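Local coordinates for protein cerato-platanin 1 (Moniliophthora perniciosa, PDB 3SUJ) that is of unknown function but belongs to the secreted cerato-platanin family, adopts a double-psi beta-barrel fold and binds zinc ions, at residues Ser16-Val21 with Val81-Ser86; Thr67-Ser70 with Thr74-Ser77; Asp99-Arg104 with Gly109-Asp114. All coordinates share one frame; numbering follows the deposited sequence.

Contact 1. Residues Ser16-Val21 with Val81-Ser86; sequences SSLLSV and VAIDRS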
loop_
_atom_site.group_PDB
_atom_site.type_symbol
_atom_site.label_atom_id
_atom_site.label_comp_id
_atom_site.label_asym_id
_atom_site.label_seq_id
_atom_site.Cartn_x
_atom_site.Cartn_y
_atom_site.Cartn_z
ATOM N N SER A 16 -8.033 10.047 -7.477
ATOM C CA SER A 16 -8.881 9.949 -6.277
ATOM C C SER A 16 -8.376 10.792 -5.126
ATOM O O SER A 16 -7.161 10.964 -4.953
ATOM C CB SER A 16 -8.959 8.474 -5.850
ATOM O OG SER A 16 -9.604 7.772 -6.897
ATOM N N SER A 17 -9.265 11.384 -4.364
ATOM C CA SER A 17 -8.902 12.254 -3.305
ATOM C C SER A 17 -8.389 11.508 -2.061
ATOM O O SER A 17 -8.899 10.443 -1.709
ATOM C CB SER A 17 -10.152 13.063 -2.897
ATOM O OG SER A 17 -9.876 13.890 -1.828
ATOM N N LEU A 18 -7.454 12.097 -1.325
ATOM C CA LEU A 18 -7.104 11.524 -0.033
ATOM C C LEU A 18 -8.253 11.586 0.952
ATOM O O LEU A 18 -8.263 10.875 1.957
ATOM C CB LEU A 18 -5.895 12.171 0.600
ATOM C CG LEU A 18 -4.548 11.493 0.264
ATOM C CD1 LEU A 18 -4.435 10.045 0.869
ATOM C CD2 LEU A 18 -4.264 11.516 -1.207
ATOM N N LEU A 19 -9.277 12.399 0.688
ATOM C CA LEU A 19 -10.502 12.359 1.519
ATOM C C LEU A 19 -11.291 11.081 1.375
ATOM O O LEU A 19 -12.142 10.806 2.240
ATOM C CB LEU A 19 -11.379 13.616 1.290
ATOM C CG LEU A 19 -10.690 14.913 1.594
ATOM C CD1 LEU A 19 -11.626 16.060 1.092
ATOM C CD2 LEU A 19 -10.276 15.019 3.062
ATOM N N SER A 20 -10.958 10.253 0.404
ATOM C CA SER A 20 -11.678 8.986 0.161
ATOM C C SER A 20 -11.189 7.767 0.937
ATOM O O SER A 20 -11.779 6.703 0.834
ATOM C CB SER A 20 -11.674 8.632 -1.323
ATOM O OG SER A 20 -10.427 8.141 -1.792
ATOM N N VAL A 21 -10.093 7.953 1.695
ATOM C CA VAL A 21 -9.482 6.825 2.434
ATOM C C VAL A 21 -9.447 7.174 3.898
ATOM O O VAL A 21 -9.683 8.300 4.344
ATOM C CB VAL A 21 -8.076 6.541 1.824
ATOM C CG1 VAL A 21 -8.183 6.060 0.385
ATOM C CG2 VAL A 21 -7.189 7.785 1.959
ATOM N N VAL A 81 3.126 2.915 0.605
ATOM C CA VAL A 81 2.632 3.861 1.557
ATOM C C VAL A 81 1.237 3.441 2.012
ATOM O O VAL A 81 0.340 3.309 1.125
ATOM C CB VAL A 81 2.619 5.307 0.978
ATOM C CG1 VAL A 81 2.063 6.287 2.030
ATOM C CG2 VAL A 81 4.054 5.693 0.499
ATOM N N ALA A 82 0.995 3.310 3.291
ATOM C CA ALA A 82 -0.295 2.937 3.795
ATOM C C ALA A 82 -1.144 4.161 4.087
ATOM O O ALA A 82 -0.762 5.098 4.782
ATOM C CB ALA A 82 -0.123 2.196 5.087
ATOM N N ILE A 83 -2.326 4.176 3.434
ATOM C CA ILE A 83 -3.197 5.365 3.485
ATOM C C ILE A 83 -4.634 5.001 3.864
ATOM O O ILE A 83 -5.485 5.946 3.969
ATOM C CB ILE A 83 -3.209 6.106 2.096
ATOM C CG1 ILE A 83 -3.976 5.268 1.021
ATOM C CG2 ILE A 83 -1.782 6.364 1.580
ATOM C CD1 ILE A 83 -4.075 6.024 -0.361
ATOM N N ASP A 84 -4.926 3.737 4.010
ATOM C CA ASP A 84 -6.329 3.276 4.139
ATOM C C ASP A 84 -6.368 2.065 5.045
ATOM O O ASP A 84 -5.346 1.303 5.102
ATOM C CB ASP A 84 -6.857 2.949 2.691
ATOM C CG ASP A 84 -8.325 2.932 2.558
ATOM O OD1 ASP A 84 -9.074 3.566 3.339
ATOM O OD2 ASP A 84 -8.748 2.330 1.552
ATOM N N ARG A 85 -7.447 1.802 5.726
ATOM C CA ARG A 85 -7.551 0.550 6.441
ATOM C C ARG A 85 -7.812 -0.642 5.506
ATOM O O ARG A 85 -8.587 -0.504 4.504
ATOM C CB ARG A 85 -8.708 0.625 7.475
ATOM C CG ARG A 85 -8.912 -0.710 8.224
ATOM C CD ARG A 85 -9.598 -0.506 9.573
ATOM N NE ARG A 85 -9.748 -1.823 10.209
ATOM C CZ ARG A 85 -8.729 -2.500 10.756
ATOM N NH1 ARG A 85 -7.520 -1.985 10.853
ATOM N NH2 ARG A 85 -8.912 -3.753 11.189
ATOM N N SER A 86 -7.177 -1.788 5.730
ATOM C CA SER A 86 -7.564 -3.064 5.152
ATOM C C SER A 86 -7.945 -3.904 6.377
ATOM O O SER A 86 -7.302 -3.803 7.428
ATOM C CB SER A 86 -6.317 -3.647 4.437
ATOM O OG SER A 86 -6.671 -4.740 3.592
#

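Contact 2. Residues Thr67-Ser70 with Thr74-Ser77; sequences TYSS and TPKS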
loop_
_atom_site.group_PDB
_atom_site.type_symbol
_atom_site.label_atom_id
_atom_site.label_comp_id
_atom_site.label_asym_id
_atom_site.label_seq_id
_atom_site.Cartn_x
_atom_site.Cartn_y
_atom_site.Cartn_z
ATOM N N THR A 67 7.807 -8.154 0.802
ATOM C CA THR A 67 8.692 -9.029 0.036
ATOM C C THR A 67 8.000 -10.316 -0.272
ATOM O O THR A 67 7.445 -10.996 0.580
ATOM C CB THR A 67 10.025 -9.324 0.817
ATOM O OG1 THR A 67 10.655 -8.025 1.073
ATOM C CG2 THR A 67 10.952 -10.167 -0.060
ATOM N N TYR A 68 8.036 -10.577 -1.582
ATOM C CA TYR A 68 7.386 -11.823 -2.141
ATOM C C TYR A 68 8.458 -12.722 -2.630
ATOM O O TYR A 68 9.319 -12.319 -3.400
ATOM C CB TYR A 68 6.425 -11.471 -3.282
ATOM C CG TYR A 68 5.744 -12.663 -3.904
ATOM C CD1 TYR A 68 4.895 -13.462 -3.178
ATOM C CD2 TYR A 68 6.001 -12.977 -5.220
ATOM C CE1 TYR A 68 4.244 -14.583 -3.790
ATOM C CE2 TYR A 68 5.348 -14.100 -5.845
ATOM C CZ TYR A 68 4.542 -14.825 -5.067
ATOM O OH TYR A 68 3.863 -15.911 -5.646
ATOM N N SER A 69 8.366 -13.964 -2.128
ATOM C CA SER A 69 9.303 -14.991 -2.598
ATOM C C SER A 69 8.513 -15.973 -3.444
ATOM O O SER A 69 7.789 -16.822 -2.899
ATOM C CB SER A 69 9.801 -15.719 -1.384
ATOM O OG SER A 69 10.635 -14.834 -0.676
ATOM N N SER A 70 8.530 -15.741 -4.742
ATOM C CA SER A 70 7.846 -16.578 -5.732
ATOM C C SER A 70 8.322 -18.030 -5.704
ATOM O O SER A 70 9.462 -18.335 -5.286
ATOM C CB SER A 70 8.032 -15.984 -7.130
ATOM O OG SER A 70 7.644 -16.921 -8.142
ATOM N N THR A 74 13.351 -15.292 -7.905
ATOM C CA THR A 74 13.978 -14.856 -6.675
ATOM C C THR A 74 13.167 -13.711 -6.054
ATOM O O THR A 74 12.235 -13.075 -6.723
ATOM C CB THR A 74 15.357 -14.282 -6.963
ATOM O OG1 THR A 74 15.250 -13.620 -8.207
ATOM C CG2 THR A 74 16.434 -15.423 -7.024
ATOM N N PRO A 75 13.542 -13.356 -4.828
ATOM C CA PRO A 75 12.731 -12.400 -4.097
ATOM C C PRO A 75 12.737 -11.043 -4.722
ATOM O O PRO A 75 13.579 -10.558 -5.364
ATOM C CB PRO A 75 13.417 -12.343 -2.706
ATOM C CG PRO A 75 14.098 -13.706 -2.560
ATOM C CD PRO A 75 14.625 -13.887 -3.931
ATOM N N LYS A 76 11.576 -10.404 -4.459
ATOM C CA LYS A 76 11.313 -9.046 -4.929
ATOM C C LYS A 76 10.591 -8.335 -3.796
ATOM O O LYS A 76 9.739 -8.910 -3.136
ATOM C CB LYS A 76 10.368 -9.179 -6.158
ATOM C CG LYS A 76 9.849 -7.933 -6.696
ATOM C CD LYS A 76 10.853 -7.010 -7.248
ATOM C CE LYS A 76 10.137 -5.780 -7.814
ATOM N NZ LYS A 76 11.181 -5.021 -8.595
ATOM N N SER A 77 10.876 -7.042 -3.680
ATOM C CA SER A 77 10.209 -6.194 -2.698
ATOM C C SER A 77 9.575 -5.015 -3.331
ATOM O O SER A 77 10.100 -4.475 -4.316
ATOM C CB SER A 77 11.208 -5.646 -1.644
ATOM O OG SER A 77 11.892 -6.674 -0.952
HETATM O O HOH W 1 9.609 -13.154 -6.040
#

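Contact 3. Residues Asp99-Arg104 with Gly109-Asp114; sequences DLTNKR and GTVNVD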
loop_
_atom_site.group_PDB
_atom_site.type_symbol
_atom_site.label_atom_id
_atom_site.label_comp_id
_atom_site.label_asym_id
_atom_site.label_seq_id
_atom_site.Cartn_x
_atom_site.Cartn_y
_atom_site.Cartn_z
ATOM N N ASP A 99 3.949 -5.523 -9.981
ATOM C CA ASP A 99 5.416 -5.254 -9.855
ATOM C C ASP A 99 6.001 -6.377 -8.975
ATOM O O ASP A 99 7.012 -6.994 -9.285
ATOM C CB ASP A 99 5.654 -3.864 -9.261
ATOM C CG ASP A 99 5.491 -2.757 -10.287
ATOM O OD1 ASP A 99 5.184 -3.050 -11.452
ATOM O OD2 ASP A 99 5.642 -1.581 -9.908
ATOM N N LEU A 100 5.348 -6.662 -7.853
ATOM C CA LEU A 100 5.850 -7.574 -6.888
ATOM C C LEU A 100 5.913 -8.969 -7.410
ATOM O O LEU A 100 6.808 -9.752 -7.010
ATOM C CB LEU A 100 4.943 -7.494 -5.636
ATOM C CG LEU A 100 5.372 -8.328 -4.472
ATOM C CD1 LEU A 100 6.807 -7.906 -3.976
ATOM C CD2 LEU A 100 4.306 -8.166 -3.418
ATOM N N THR A 101 4.884 -9.418 -8.166
ATOM C CA THR A 101 4.657 -10.804 -8.511
ATOM C C THR A 101 4.977 -11.113 -9.981
ATOM O O THR A 101 4.653 -12.161 -10.477
ATOM C CB THR A 101 3.135 -11.193 -8.266
ATOM O OG1 THR A 101 2.300 -10.437 -9.168
ATOM C CG2 THR A 101 2.744 -11.022 -6.817
ATOM N N ASN A 102 5.601 -10.173 -10.658
ATOM C CA ASN A 102 5.888 -10.336 -12.097
ATOM C C ASN A 102 4.625 -10.517 -12.973
ATOM O O ASN A 102 4.507 -11.450 -13.735
ATOM C CB ASN A 102 6.951 -11.420 -12.355
ATOM C CG ASN A 102 7.527 -11.326 -13.777
ATOM O OD1 ASN A 102 7.434 -10.266 -14.446
ATOM N ND2 ASN A 102 7.987 -12.445 -14.266
ATOM N N LYS A 103 3.687 -9.607 -12.744
ATOM C CA LYS A 103 2.491 -9.423 -13.574
ATOM C C LYS A 103 1.450 -10.516 -13.311
ATOM O O LYS A 103 0.694 -10.900 -14.221
ATOM C CB LYS A 103 2.810 -9.350 -15.089
ATOM C CG LYS A 103 3.825 -8.258 -15.285
ATOM C CD LYS A 103 4.170 -8.093 -16.790
ATOM C CE LYS A 103 5.175 -6.956 -16.857
ATOM N NZ LYS A 103 5.489 -6.557 -18.281
ATOM N N ARG A 104 1.368 -11.020 -12.089
ATOM C CA ARG A 104 0.447 -12.090 -11.731
ATOM C C ARG A 104 -0.546 -11.658 -10.657
ATOM O O ARG A 104 -1.119 -12.544 -9.991
ATOM C CB ARG A 104 1.260 -13.285 -11.247
ATOM C CG ARG A 104 2.173 -13.833 -12.322
ATOM C CD ARG A 104 3.031 -14.962 -11.797
ATOM N NE ARG A 104 2.151 -16.093 -11.697
ATOM C CZ ARG A 104 2.352 -17.128 -10.877
ATOM N NH1 ARG A 104 3.400 -17.130 -10.101
ATOM N NH2 ARG A 104 1.467 -18.117 -10.888
ATOM N N GLY A 109 -4.390 -13.200 -6.985
ATOM C CA GLY A 109 -5.427 -12.586 -6.153
ATOM C C GLY A 109 -4.882 -12.080 -4.815
ATOM O O GLY A 109 -4.874 -10.903 -4.526
ATOM N N THR A 110 -4.422 -13.040 -4.019
ATOM C CA THR A 110 -3.824 -12.793 -2.640
ATOM C C THR A 110 -2.561 -13.630 -2.497
ATOM O O THR A 110 -2.599 -14.809 -2.922
ATOM C CB THR A 110 -4.825 -13.136 -1.562
ATOM O OG1 THR A 110 -5.968 -12.254 -1.722
ATOM C CG2 THR A 110 -4.241 -12.945 -0.158
ATOM N N VAL A 111 -1.463 -13.065 -2.031
ATOM C CA VAL A 111 -0.189 -13.810 -1.831
ATOM C C VAL A 111 0.249 -13.556 -0.424
ATOM O O VAL A 111 -0.168 -12.611 0.220
ATOM C CB VAL A 111 0.885 -13.392 -2.759
ATOM C CG1 VAL A 111 0.564 -13.734 -4.213
ATOM C CG2 VAL A 111 1.266 -11.966 -2.627
ATOM N N ASN A 112 1.085 -14.407 0.078
ATOM C CA ASN A 112 1.789 -14.142 1.371
ATOM C C ASN A 112 3.080 -13.431 1.133
ATOM O O ASN A 112 3.777 -13.754 0.182
ATOM C CB ASN A 112 2.029 -15.477 2.105
ATOM C CG ASN A 112 0.721 -16.143 2.495
ATOM O OD1 ASN A 112 -0.283 -15.498 2.824
ATOM N ND2 ASN A 112 0.724 -17.450 2.449
ATOM N N VAL A 113 3.315 -12.418 1.936
ATOM C CA VAL A 113 4.555 -11.622 1.881
ATOM C C VAL A 113 5.173 -11.492 3.255
ATOM O O VAL A 113 4.492 -11.569 4.269
ATOM C CB VAL A 113 4.274 -10.204 1.309
ATOM C CG1 VAL A 113 3.817 -10.262 -0.155
ATOM C CG2 VAL A 113 3.285 -9.462 2.160
ATOM N N ASP A 114 6.471 -11.219 3.248
ATOM C CA ASP A 114 7.091 -10.701 4.524
ATOM C C ASP A 114 6.963 -9.220 4.578
ATOM O O ASP A 114 7.086 -8.571 3.563
ATOM C CB ASP A 114 8.599 -11.091 4.533
ATOM C CG ASP A 114 8.763 -12.448 5.016
ATOM O OD1 ASP A 114 8.646 -12.622 6.248
ATOM O OD2 ASP A 114 8.921 -13.343 4.194
#

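Contact 1. Residues Ser16-Val21 with Val81-Ser86
Val-21 lies over one face of the Asp-84 carboxylate: its CG1 stands almost straight above the carboxylate carbon, CG, at 3.8 Å, and its CA comes within 3.4 Å of OD1. The two carboxylate oxygens find polar partners beyond these segments, OD2 with the hydroxyl of Tyr-11 and OD1 with the backbone N of Thr-22, so the group is gripped at both ends while the valine covers a face. Asp-84 reaches this place because its CG is anti to the backbone N (chi1 -160°). A second flat group, the peptide carbonyl of Ile-83, is met obliquely, past its oxygen and to one side of the peptide plane, by Val-21 CG2, 3.2 Å from Ile-83 O. Val-21 thus straddles the backbone of one residue and the acid of the next. Beyond the carboxylate the contact turns apolar: Ile-83 CD1 is 4.2 Å from Val-21 CG1 and equally close to Leu-18 CD1, which extends the greasy patch back into the 3-10 turn.

That turn, Leu-18 to Ser-20, is braced by Ser-17, just before it, and by Ser-20. Ser-17 OG accepts from Leu-19 N at 3.0 Å, an ST turn, and Ser-17 O receives both the hydroxyl and the backbone N of Ser-20.

Phe-37 packs on Val-21 and Leu-30 on Ile-83, while Leu-18 is tied to Arg-35 by its backbone. The contact therefore sets the long loop between strands 3-7 and 47-49 against the end of strand 76-83, where the chain turns a corner at Asp-84.

Contact 2. Residues Thr67-Ser70 with Thr74-Ser77
Thr-67 and Ser-77 face each other as a non-hydrogen-bonded pair near the end of an antiparallel beta hairpin, strands 63-68 and 76-83 of the barrel sheet. Their side chains supply the hydrogen bond that the backbone does not make at this pair: Thr-67 OG1 and Ser-77 OG are 2.7 Å apart and hydrogen-bonded. With Thr-67 OG1 beside its own backbone N (chi1 -59°), the methyl CG2 is sent the other way, over Lys-76 O and toward the Pro-75 ring. A valine in place of Thr-67 would probably leave Ser-77 OG without its cross-strand mate.

Next along the strand, Tyr-68 makes the hydrogen-bonded pair with Lys-76. Tyr-68 N gives to Lys-76 O at 2.8 Å in a nearly straight bond (166°), and Lys-76 N returns one to Tyr-68 O at 3.1 Å, its donor tilted 18° from the carbonyl plane. The tyrosine ring takes no share in this pairing; the side chain turns to helix 94-101, its CB against Leu-100 and its ring on the methyl of Thr-101. Over one face of the ring, offset toward the rim, sits Ser-70 N, 3.7 Å above the plane.

Ser-69 marks where the ladder gives way to the turn, its OG lying 4.1 Å from Pro-75 CG. Beyond the Tyr-68/Lys-76 pair no backbone bond joins the two segments directly, and a water takes over: it accepts from Ser-70 N and gives one proton to Tyr-68 O and the other to Thr-74 O, at 2.7 Å from the last.

Contact 3. Residues Asp99-Arg104 with Gly109-Asp114
A Schellman motif ends helix 94-101 just where its last turn, through Leu-100 and Thr-101, meets Val-113 and Val-111 of strand 111-118 in the barrel sheet. The chain leaves the helix at Asn-102, whose positive phi turns it away while two bonds run back into the final turn.

Leu-100 carries the closest touch. Its CG is anti to the backbone N (chi1 -176°), which carries the branched end toward the strand, and CD2 meets Val-113 CG1 at 3.9 Å. The two side chains approach at a slant, one methyl against one methyl. Two residues earlier on the strand, Val-111 CG1 lies 4.3 Å from Thr-101 CG2, a looser touch. Both valines point to the helix side because they are two residues apart on the strand; Thr-110 and Asn-112 between and before them turn to Lys-4 instead.

Thr-101 uses its two branches for different work. While the methyl faces the valine, the buried hydroxyl gives to Met-97 O within the helix and accepts from Arg-104 N at 3.1 Å, an ST motif that holds the connection close to the helix end. Arg-104 in turn stands at the N-cap of the short helix 105-108 and forms a salt bridge with Glu-107 through NH2. Gly-109, the first residue past that helix, again has positive phi, before the chain enters the strand.

Around this packing, Leu-100 also touches Leu-5 and Ile-78, so this one leucine meets strands 3-7 and 76-83 as well as strand 111-118. Strand 111-118 runs between strands 3-7 and 63-68, with backbone hydrogen bonds from Val-111 to Leu-5 and from Val-113 to Val-3 on one side.

Contacts 2 and 3 are neighbours, with centres about 8 Å apart. Strand joins strand between them through a probable hydrogen bond, Asp-114 N to Thr-67 O at 2.8 Å, and Leu-100 packs onto the hairpin, its CD1 3.2 Å from Lys-76 O. Contact 1 stands on the other side of the chain's centre, about 25 Å from contact 2 and about 21 Å from contact 3 (centre to centre), yet strand 76-83 runs from contact 2 to contact 1. A bound zinc ion lies about 10 Å from the side chain of Val-113, while that of Asp-84 is about 11 Å from the side chain of Asp-51, a zinc ligand of this protein but without bound zinc here.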